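Local coordinates for protein GCN5-related N-acetyltransferase (Brucella abortus, PDB 7N1L) that probably transfers an acyl group, most likely acetyl from acetyl-CoA, to an amine acceptor, at residues 39-44 and 66-71; 49-54 and 145-150; 107-112 and 153-158. All blocks are in the same frame, centred on the assembly; numbering follows the deposited sequence.

Interaction 1. Residues 39-44 and 66-71; sequences HEFAPL and EHLLQD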
loop_
_atom_site.group_PDB
_atom_site.type_symbol
_atom_site.label_atom_id
_atom_site.label_comp_id
_atom_site.label_asym_id
_atom_site.label_seq_id
_atom_site.Cartn_x
_atom_site.Cartn_y
_atom_site.Cartn_z
ATOM N N HIS A 39 -18.616 -15.661 -2.830
ATOM C CA HIS A 39 -19.442 -15.923 -4.005
ATOM C C HIS A 39 -20.254 -14.697 -4.408
ATOM O O HIS A 39 -20.422 -14.424 -5.603
ATOM C CB HIS A 39 -20.347 -17.117 -3.766
ATOM C CG HIS A 39 -21.108 -17.525 -4.986
ATOM N ND1 HIS A 39 -20.485 -17.998 -6.120
ATOM C CD2 HIS A 39 -22.436 -17.584 -5.235
ATOM C CE1 HIS A 39 -21.392 -18.292 -7.033
ATOM N NE2 HIS A 39 -22.585 -18.063 -6.515
ATOM N N GLU A 40 -20.800 -13.974 -3.428
ATOM C CA GLU A 40 -21.536 -12.756 -3.727
ATOM C C GLU A 40 -20.595 -11.657 -4.214
ATOM O O GLU A 40 -20.939 -10.880 -5.112
ATOM C CB GLU A 40 -22.286 -12.308 -2.473
ATOM C CG GLU A 40 -23.798 -12.264 -2.639
ATOM C CD GLU A 40 -24.488 -11.565 -1.491
ATOM O OE1 GLU A 40 -24.226 -11.919 -0.327
ATOM O OE2 GLU A 40 -25.292 -10.652 -1.760
ATOM N N PHE A 41 -19.388 -11.612 -3.656
ATOM C CA PHE A 41 -18.391 -10.617 -4.028
ATOM C C PHE A 41 -17.837 -10.894 -5.421
ATOM O O PHE A 41 -17.526 -9.949 -6.163
ATOM C CB PHE A 41 -17.296 -10.618 -2.954
ATOM C CG PHE A 41 -16.142 -9.687 -3.196
ATOM C CD1 PHE A 41 -16.332 -8.392 -3.623
ATOM C CD2 PHE A 41 -14.858 -10.089 -2.863
ATOM C CE1 PHE A 41 -15.256 -7.541 -3.805
ATOM C CE2 PHE A 41 -13.766 -9.246 -3.038
ATOM C CZ PHE A 41 -13.974 -7.951 -3.499
ATOM N N ALA A 42 -17.780 -12.168 -5.812
ATOM C CA ALA A 42 -17.080 -12.576 -7.031
ATOM C C ALA A 42 -17.506 -11.819 -8.283
ATOM O O ALA A 42 -16.613 -11.340 -9.001
ATOM C CB ALA A 42 -17.240 -14.092 -7.236
ATOM N N PRO A 43 -18.803 -11.711 -8.642
ATOM C CA PRO A 43 -19.141 -10.992 -9.883
ATOM C C PRO A 43 -18.889 -9.503 -9.803
ATOM O O PRO A 43 -18.499 -8.893 -10.809
ATOM C CB PRO A 43 -20.634 -11.313 -10.101
ATOM C CG PRO A 43 -21.161 -11.653 -8.747
ATOM C CD PRO A 43 -19.992 -12.329 -8.028
ATOM N N LEU A 44 -19.073 -8.906 -8.625
ATOM C CA LEU A 44 -18.801 -7.487 -8.463
ATOM C C LEU A 44 -17.329 -7.198 -8.707
ATOM O O LEU A 44 -16.972 -6.225 -9.396
ATOM C CB LEU A 44 -19.221 -7.053 -7.061
ATOM C CG LEU A 44 -19.767 -5.646 -6.911
ATOM C CD1 LEU A 44 -20.993 -5.449 -7.839
ATOM C CD2 LEU A 44 -20.147 -5.403 -5.459
ATOM N N GLU A 66 -12.246 -15.373 -3.302
ATOM C CA GLU A 66 -11.749 -16.181 -2.186
ATOM C C GLU A 66 -10.296 -15.850 -1.856
ATOM O O GLU A 66 -9.923 -15.772 -0.681
ATOM C CB GLU A 66 -11.891 -17.672 -2.511
ATOM C CG GLU A 66 -13.355 -18.118 -2.708
ATOM C CD GLU A 66 -13.540 -19.594 -2.993
ATOM O OE1 GLU A 66 -12.550 -20.365 -2.952
ATOM O OE2 GLU A 66 -14.691 -19.974 -3.316
ATOM N N HIS A 67 -9.468 -15.637 -2.880
ATOM C CA HIS A 67 -8.054 -15.344 -2.652
ATOM C C HIS A 67 -7.875 -14.079 -1.821
ATOM O O HIS A 67 -7.113 -14.068 -0.846
ATOM C CB HIS A 67 -7.328 -15.240 -3.993
ATOM C CG HIS A 67 -5.843 -15.326 -3.874
ATOM N ND1 HIS A 67 -5.194 -16.480 -3.485
ATOM C CD2 HIS A 67 -4.877 -14.399 -4.078
ATOM C CE1 HIS A 67 -3.890 -16.261 -3.459
ATOM N NE2 HIS A 67 -3.674 -15.006 -3.812
ATOM N N LEU A 68 -8.586 -13.013 -2.182
ATOM C CA LEU A 68 -8.473 -11.750 -1.464
ATOM C C LEU A 68 -9.059 -11.862 -0.065
ATOM O O LEU A 68 -8.529 -11.296 0.895
ATOM C CB LEU A 68 -9.203 -10.633 -2.226
ATOM C CG LEU A 68 -9.159 -9.283 -1.506
ATOM C CD1 LEU A 68 -7.695 -8.730 -1.504
ATOM C CD2 LEU A 68 -10.093 -8.301 -2.122
ATOM N N LEU A 69 -10.196 -12.526 0.054
ATOM C CA LEU A 69 -10.846 -12.619 1.346
ATOM C C LEU A 69 -10.116 -13.550 2.307
ATOM O O LEU A 69 -10.483 -13.584 3.484
ATOM C CB LEU A 69 -12.292 -13.081 1.153
ATOM C CG LEU A 69 -13.144 -12.013 0.479
ATOM C CD1 LEU A 69 -14.498 -12.565 0.088
ATOM C CD2 LEU A 69 -13.297 -10.814 1.428
ATOM N N GLN A 70 -9.103 -14.294 1.853
ATOM C CA GLN A 70 -8.277 -15.090 2.759
ATOM C C GLN A 70 -6.918 -14.456 3.049
ATOM O O GLN A 70 -6.065 -15.095 3.684
ATOM C CB GLN A 70 -8.080 -16.493 2.192
ATOM C CG GLN A 70 -9.309 -17.354 2.387
ATOM C CD GLN A 70 -9.174 -18.668 1.697
ATOM O OE1 GLN A 70 -8.676 -19.639 2.272
ATOM N NE2 GLN A 70 -9.578 -18.710 0.435
ATOM N N ASP A 71 -6.673 -13.241 2.559
ATOM C CA ASP A 71 -5.466 -12.492 2.915
ATOM C C ASP A 71 -5.784 -11.580 4.097
ATOM O O ASP A 71 -6.454 -10.550 3.927
ATOM C CB ASP A 71 -4.982 -11.697 1.710
ATOM C CG ASP A 71 -3.599 -11.075 1.911
ATOM O OD1 ASP A 71 -3.273 -10.595 3.022
ATOM O OD2 ASP A 71 -2.860 -11.051 0.919
#
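Phe41 and Leu68 share a first torsion of 178°, each with CG trans to the backbone N and beside the carbonyl carbon. With CB already directed toward the partner segment, this setting carries the phenyl ring and the leucine methyls into the interface between helices 38-52 and 61-69. Leu69 is turned differently: at chi1 -69° its CG lies trans to the carbonyl carbon, and CD1 is brought up to the same ring.

Two methyl contacts make the interface. CD2 of Leu68 lies near the plane of the Phe41 ring, at its edge, 3.9 Å from CE2 and 4.1 Å from CZ; these two side chains run almost perpendicular to each other. CD1 of Leu69 approaches obliquely and comes within 3.9 Å of Phe41 CD2. One flat ring is thus met by methyls from two consecutive residues, Leu68 and Leu69, at ordinary van der Waals spacing and with no hydrogen bond between the segments. The two segments bury 133 Å² in all, about half of it on Phe41.

Where the chain leaves helix 61-69, Gln70 folds back on the last turn: its NE2 donates to Glu66 O at 3.2 Å, from above the carbonyl plane and not along a lone pair.

In the GNAT fold these two helices follow the first strand and pack together against the sheet. Phe41 also meets Phe88 of strand 84-96 edge-to-face and packs on Ala65 of helix 61-69. Leu68 reaches Ile90 of the same strand and Pro95 of the second subunit, so helix 61-69 lies against both helix 38-52 and strand 84-96, and its C-terminal end reaches the second subunit.

Interaction 2. Residues 49-54 and 145-150; sequences AQALKR and PRVPED
Apolar contact dominates where Ala51 meets Val147 and Pro148. The methyl of Ala51 sits over one face of the proline ring, with CB 3.6 Å from Pro148 CD and 3.9 Å from Pro148 CG. Pro148 CB is a little farther from the same methyl, at 4.1 Å, so a single carbon touches three consecutive ring atoms and lies nearest the one bonded to nitrogen. Val147 adds a looser approach: its CG1 is 4.3 Å from Ala51 CB. At chi1 160° that branch is trans to the backbone N, which turns it to the helix, while the other branch, CG2, lies over one face of the Arg146 guanidinium, toward the rim.

Contact between side chain and backbone is confined to Val147 CG1, 3.8 Å from Ala51 O. No hydrogen bond joins the segments. The backbones nevertheless come close, with the CA atoms of Ala51 and Pro148 separated by 6.0 Å, a spacing that small residues and a compact ring permit.

Residues 49-52 belong to the C-terminal part of helix 38-52, and the chain runs on as a loop; residues 145-150 connect strand 137-144 to helix 150-158. In the GNAT fold these elements come from the two halves of the domain, and the contact bridges them at the surface. Both Pro145 and Pro148 also pack on Tyr48 of helix 38-52.

Backbone geometry shapes both partners. The peptide before Pro148 is cis, giving the loop a sharp bend at the touching pair. On the other side Lys53, two residues after Ala51, is the first to depart from helical backbone angles, with a positive phi of 58°, and its N makes a weak hydrogen bond to Ala49 O. Arg146 O accepts a hydrogen bond from Arg152 NH1 of helix 150-158, tying the loop to the helix that follows.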
loop_
_atom_site.group_PDB
_atom_site.type_symbol
_atom_site.label_atom_id
_atom_site.label_comp_id
_atom_site.label_asym_id
_atom_site.label_seq_id
_atom_site.Cartn_x
_atom_site.Cartn_y
_atom_site.Cartn_z
ATOM N N ALA A 49 -12.632 -5.673 -12.406
ATOM C CA ALA A 49 -11.430 -6.116 -13.099
ATOM C C ALA A 49 -11.561 -5.987 -14.611
ATOM O O ALA A 49 -10.553 -5.810 -15.304
ATOM C CB ALA A 49 -11.108 -7.560 -12.706
ATOM N N GLN A 50 -12.785 -6.070 -15.146
ATOM C CA GLN A 50 -12.965 -5.940 -16.592
ATOM C C GLN A 50 -12.529 -4.564 -17.096
ATOM O O GLN A 50 -12.138 -4.422 -18.262
ATOM C CB GLN A 50 -14.422 -6.225 -16.976
ATOM N N ALA A 51 -12.574 -3.545 -16.236
ATOM C CA ALA A 51 -12.014 -2.248 -16.606
ATOM C C ALA A 51 -10.491 -2.299 -16.658
ATOM O O ALA A 51 -9.877 -1.830 -17.625
ATOM C CB ALA A 51 -12.481 -1.172 -15.625
ATOM N N LEU A 52 -9.862 -2.870 -15.627
ATOM C CA LEU A 52 -8.408 -2.921 -15.520
ATOM C C LEU A 52 -7.772 -4.009 -16.384
ATOM O O LEU A 52 -6.543 -4.147 -16.365
ATOM C CB LEU A 52 -8.004 -3.115 -14.053
ATOM N N LYS A 53 -8.572 -4.776 -17.131
ATOM C CA LYS A 53 -8.091 -5.789 -18.070
ATOM C C LYS A 53 -7.209 -6.839 -17.399
ATOM O O LYS A 53 -6.974 -6.787 -16.189
ATOM C CB LYS A 53 -7.335 -5.130 -19.229
ATOM N N ARG A 54 -6.727 -7.800 -18.184
ATOM C CA ARG A 54 -5.884 -8.875 -17.670
ATOM C C ARG A 54 -5.260 -9.670 -18.813
ATOM O O ARG A 54 -5.920 -10.505 -19.434
ATOM C CB ARG A 54 -6.691 -9.805 -16.764
ATOM N N PRO A 145 -6.794 4.415 -9.871
ATOM C CA PRO A 145 -6.230 3.991 -11.151
ATOM C C PRO A 145 -6.613 4.975 -12.237
ATOM O O PRO A 145 -7.548 5.767 -12.086
ATOM C CB PRO A 145 -6.884 2.621 -11.384
ATOM C CG PRO A 145 -8.220 2.736 -10.694
ATOM C CD PRO A 145 -7.919 3.548 -9.449
ATOM N N ARG A 146 -5.854 4.943 -13.336
ATOM C CA ARG A 146 -6.184 5.800 -14.472
ATOM C C ARG A 146 -7.522 5.399 -15.064
ATOM O O ARG A 146 -8.327 6.254 -15.450
ATOM C CB ARG A 146 -5.090 5.737 -15.537
ATOM C CG ARG A 146 -5.178 6.863 -16.542
ATOM C CD ARG A 146 -4.372 6.549 -17.785
ATOM N NE ARG A 146 -4.809 5.280 -18.359
ATOM C CZ ARG A 146 -5.655 5.170 -19.378
ATOM N NH1 ARG A 146 -6.138 6.241 -19.997
ATOM N NH2 ARG A 146 -6.030 3.958 -19.783
ATOM N N VAL A 147 -7.737 4.098 -15.198
ATOM C CA VAL A 147 -9.000 3.527 -15.639
ATOM C C VAL A 147 -9.372 2.486 -14.595
ATOM O O VAL A 147 -8.491 1.744 -14.136
ATOM C CB VAL A 147 -8.863 2.909 -17.041
ATOM C CG1 VAL A 147 -9.970 1.912 -17.314
ATOM C CG2 VAL A 147 -8.857 3.993 -18.091
ATOM N N PRO A 148 -10.642 2.400 -14.162
ATOM C CA PRO A 148 -11.738 3.317 -14.475
ATOM C C PRO A 148 -11.629 4.635 -13.695
ATOM O O PRO A 148 -11.106 4.647 -12.585
ATOM C CB PRO A 148 -12.981 2.527 -14.050
ATOM C CG PRO A 148 -12.488 1.623 -12.972
ATOM C CD PRO A 148 -11.079 1.270 -13.321
ATOM N N GLU A 149 -12.160 5.720 -14.260
ATOM C CA GLU A 149 -11.989 7.051 -13.688
ATOM C C GLU A 149 -12.799 7.292 -12.411
ATOM O O GLU A 149 -12.637 8.357 -11.796
ATOM C CB GLU A 149 -12.393 8.104 -14.735
ATOM C CG GLU A 149 -13.857 7.935 -15.248
ATOM C CD GLU A 149 -14.371 9.135 -16.059
ATOM O OE1 GLU A 149 -13.555 10.006 -16.431
ATOM O OE2 GLU A 149 -15.595 9.211 -16.324
ATOM N N ASP A 150 -13.684 6.363 -12.017
ATOM C CA ASP A 150 -14.654 6.664 -10.960
ATOM C C ASP A 150 -13.971 6.926 -9.615
ATOM O O ASP A 150 -14.392 7.819 -8.866
ATOM C CB ASP A 150 -15.707 5.559 -10.890
ATOM C CG ASP A 150 -16.472 5.411 -12.212
ATOM O OD1 ASP A 150 -17.106 6.383 -12.697
ATOM O OD2 ASP A 150 -16.396 4.322 -12.802
#

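Interaction 3. Residues 107-112 and 153-158; sequences DHIYVH and KLYEQI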
loop_
_atom_site.group_PDB
_atom_site.type_symbol
_atom_site.label_atom_id
_atom_site.label_comp_id
_atom_site.label_asym_id
_atom_site.label_seq_id
_atom_site.Cartn_x
_atom_site.Cartn_y
_atom_site.Cartn_z
ATOM N N ASP A 107 -6.851 1.113 -2.753
ATOM C CA ASP A 107 -6.443 1.046 -4.147
ATOM C C ASP A 107 -7.601 0.742 -5.078
ATOM O O ASP A 107 -7.430 0.812 -6.295
ATOM C CB ASP A 107 -5.351 -0.027 -4.336
ATOM C CG ASP A 107 -4.029 0.320 -3.616
ATOM O OD1 ASP A 107 -3.799 1.481 -3.267
ATOM O OD2 ASP A 107 -3.235 -0.593 -3.360
ATOM N N HIS A 108 -8.744 0.315 -4.546
ATOM C CA HIS A 108 -9.813 -0.189 -5.391
ATOM C C HIS A 108 -11.163 0.142 -4.786
ATOM O O HIS A 108 -11.457 -0.244 -3.649
ATOM C CB HIS A 108 -9.689 -1.707 -5.572
ATOM C CG HIS A 108 -8.326 -2.163 -5.986
ATOM N ND1 HIS A 108 -7.848 -2.007 -7.271
ATOM C CD2 HIS A 108 -7.331 -2.753 -5.280
ATOM C CE1 HIS A 108 -6.625 -2.504 -7.343
ATOM N NE2 HIS A 108 -6.286 -2.952 -6.149
ATOM N N ILE A 109 -12.002 0.790 -5.586
ATOM C CA ILE A 109 -13.376 1.081 -5.222
ATOM C C ILE A 109 -14.211 0.818 -6.457
ATOM O O ILE A 109 -13.728 0.961 -7.585
ATOM C CB ILE A 109 -13.543 2.523 -4.708
ATOM C CG1 ILE A 109 -14.909 2.697 -4.043
ATOM C CG2 ILE A 109 -13.238 3.562 -5.825
ATOM C CD1 ILE A 109 -14.953 3.855 -3.074
ATOM N N TYR A 110 -15.443 0.337 -6.244
ATOM C CA TYR A 110 -16.307 -0.001 -7.366
ATOM C C TYR A 110 -17.763 -0.016 -6.921
ATOM O O TYR A 110 -18.101 -0.618 -5.895
ATOM C CB TYR A 110 -15.939 -1.360 -7.955
ATOM C CG TYR A 110 -16.762 -1.720 -9.162
ATOM C CD1 TYR A 110 -16.540 -1.093 -10.359
ATOM C CD2 TYR A 110 -17.759 -2.688 -9.106
ATOM C CE1 TYR A 110 -17.284 -1.393 -11.472
ATOM C CE2 TYR A 110 -18.498 -3.020 -10.225
ATOM C CZ TYR A 110 -18.247 -2.360 -11.408
ATOM O OH TYR A 110 -18.962 -2.621 -12.550
ATOM N N VAL A 111 -18.623 0.593 -7.736
ATOM C CA VAL A 111 -20.071 0.567 -7.551
ATOM C C VAL A 111 -20.692 -0.007 -8.815
ATOM O O VAL A 111 -20.374 0.436 -9.927
ATOM C CB VAL A 111 -20.643 1.967 -7.258
ATOM C CG1 VAL A 111 -22.191 1.927 -7.222
ATOM C CG2 VAL A 111 -20.075 2.524 -5.954
ATOM N N HIS A 112 -21.593 -0.973 -8.636
ATOM C CA HIS A 112 -22.327 -1.565 -9.749
ATOM C C HIS A 112 -22.945 -0.463 -10.592
ATOM O O HIS A 112 -23.434 0.529 -10.061
ATOM C CB HIS A 112 -23.404 -2.480 -9.183
ATOM C CG HIS A 112 -24.209 -3.204 -10.205
ATOM N ND1 HIS A 112 -25.142 -2.579 -11.001
ATOM C CD2 HIS A 112 -24.275 -4.521 -10.509
ATOM C CE1 HIS A 112 -25.720 -3.472 -11.784
ATOM N NE2 HIS A 112 -25.224 -4.661 -11.493
ATOM N N LYS A 153 -12.603 10.489 -9.918
ATOM C CA LYS A 153 -13.630 11.528 -9.890
ATOM C C LYS A 153 -14.177 11.729 -8.480
ATOM O O LYS A 153 -14.515 12.857 -8.098
ATOM C CB LYS A 153 -14.754 11.192 -10.884
ATOM C CG LYS A 153 -14.376 11.587 -12.319
ATOM C CD LYS A 153 -15.532 11.437 -13.304
ATOM C CE LYS A 153 -16.644 12.471 -13.073
ATOM N NZ LYS A 153 -16.225 13.890 -13.394
ATOM N N LEU A 154 -14.244 10.662 -7.690
ATOM C CA LEU A 154 -14.684 10.806 -6.308
ATOM C C LEU A 154 -13.601 11.454 -5.452
ATOM O O LEU A 154 -13.866 12.429 -4.737
ATOM C CB LEU A 154 -15.083 9.444 -5.744
ATOM C CG LEU A 154 -15.312 9.385 -4.229
ATOM C CD1 LEU A 154 -16.538 10.217 -3.835
ATOM C CD2 LEU A 154 -15.435 7.914 -3.741
ATOM N N TYR A 155 -12.366 10.926 -5.514
ATOM C CA TYR A 155 -11.332 11.360 -4.573
ATOM C C TYR A 155 -11.000 12.833 -4.729
ATOM O O TYR A 155 -10.782 13.541 -3.736
ATOM C CB TYR A 155 -10.068 10.529 -4.762
ATOM C CG TYR A 155 -10.271 9.052 -4.537
ATOM C CD1 TYR A 155 -11.325 8.571 -3.739
ATOM C CD2 TYR A 155 -9.444 8.125 -5.157
ATOM C CE1 TYR A 155 -11.497 7.186 -3.540
ATOM C CE2 TYR A 155 -9.619 6.786 -4.973
ATOM C CZ TYR A 155 -10.645 6.302 -4.167
ATOM O OH TYR A 155 -10.761 4.914 -4.008
ATOM N N GLU A 156 -10.958 13.321 -5.962
ATOM C CA GLU A 156 -10.529 14.708 -6.100
ATOM C C GLU A 156 -11.542 15.664 -5.504
ATOM O O GLU A 156 -11.177 16.792 -5.191
ATOM C CB GLU A 156 -10.159 15.050 -7.567
ATOM C CG GLU A 156 -11.227 14.767 -8.583
ATOM C CD GLU A 156 -10.754 14.851 -10.041
ATOM O OE1 GLU A 156 -9.525 14.932 -10.312
ATOM O OE2 GLU A 156 -11.643 14.851 -10.921
ATOM N N GLN A 157 -12.777 15.223 -5.276
ATOM C CA GLN A 157 -13.759 16.075 -4.617
ATOM C C GLN A 157 -13.749 15.947 -3.105
ATOM O O GLN A 157 -14.211 16.861 -2.423
ATOM C CB GLN A 157 -15.198 15.738 -5.062
ATOM C CG GLN A 157 -15.470 15.833 -6.529
ATOM C CD GLN A 157 -15.133 17.191 -7.054
ATOM O OE1 GLN A 157 -15.401 18.192 -6.403
ATOM N NE2 GLN A 157 -14.532 17.239 -8.233
ATOM N N ILE A 158 -13.274 14.831 -2.560
ATOM C CA ILE A 158 -13.410 14.573 -1.132
ATOM C C ILE A 158 -12.081 14.481 -0.403
ATOM O O ILE A 158 -12.087 14.307 0.815
ATOM C CB ILE A 158 -14.234 13.295 -0.876
ATOM C CG1 ILE A 158 -13.445 12.068 -1.305
ATOM C CG2 ILE A 158 -15.587 13.360 -1.612
ATOM C CD1 ILE A 158 -14.131 10.782 -0.929
#
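Ile109 is the hub on the strand, and its two branches go to different residues of the helix. CG2 comes to the hydroxyl end of Tyr155, 3.4 Å from OH and 4.1 Å from CZ, while Ile109 CB is also near, at 3.7 Å from that OH. The tyrosine and isoleucine side chains arrive from opposite directions, and the methyl approaches the ring obliquely. The other branch ends in CD1, which lies 4.1 Å from Leu154 CD2, the two side chains crossing at about a right angle. No hydrogen bond spans the segments, so the contact rests on carbon packing and on the approach of the phenol oxygen to aliphatic carbons.

Torsions explain the division of labour. Ile109 has chi1 -167°, which sends CG1 away from the backbone N and puts CG2 between N and the carbonyl carbon. Tyr155 has a CB direction that does not face the strand; at chi1 -60° and with the length of the ring, it is the hydroxyl that gets there.

The strand and helix belong to the core of the GNAT fold. Strand 101-111, helix 120-129 and the parallel strand 137-144 form a beta-alpha-beta crossover, and helix 150-158 follows after a short loop. In many GNAT enzymes a tyrosine in this region is a proposed general acid; Tyr155 may correspond to it, but no role is established here.

Further out, Ile109 packs on Ile125 and Leu154 on Ala121, both of helix 120-129, while Tyr155 rests on Leu142 and Ala144 of strand 137-144. Neighbours on strand 101-111 are held by polar bonds: Asp107 OD1 to Asn143 ND2, and His108 ND1 to Tyr48 OH.

How the interactions relate
Interaction 1 comes before interaction 3 along the chain, whereas interaction 2 crosses both, pairing the end of helix 38-52 with the loop after strand 137-144. Interactions 1 and 2 share helix 38-52, with centres about 18 Å apart. The centres of interactions 2 and 3 are about 12 Å apart, and the two meet where Pro145 packs near Asp107. Interactions 1 and 3 lie on opposite sides of the chain's centre, with their own centres about 20 Å apart, yet Leu44 touches Tyr110 and His112. The helix pair of the N-terminal half and the helix after the last parallel strand are thus joined through strand 101-111 and one surface bridge; all three contacts also approach the second subunit.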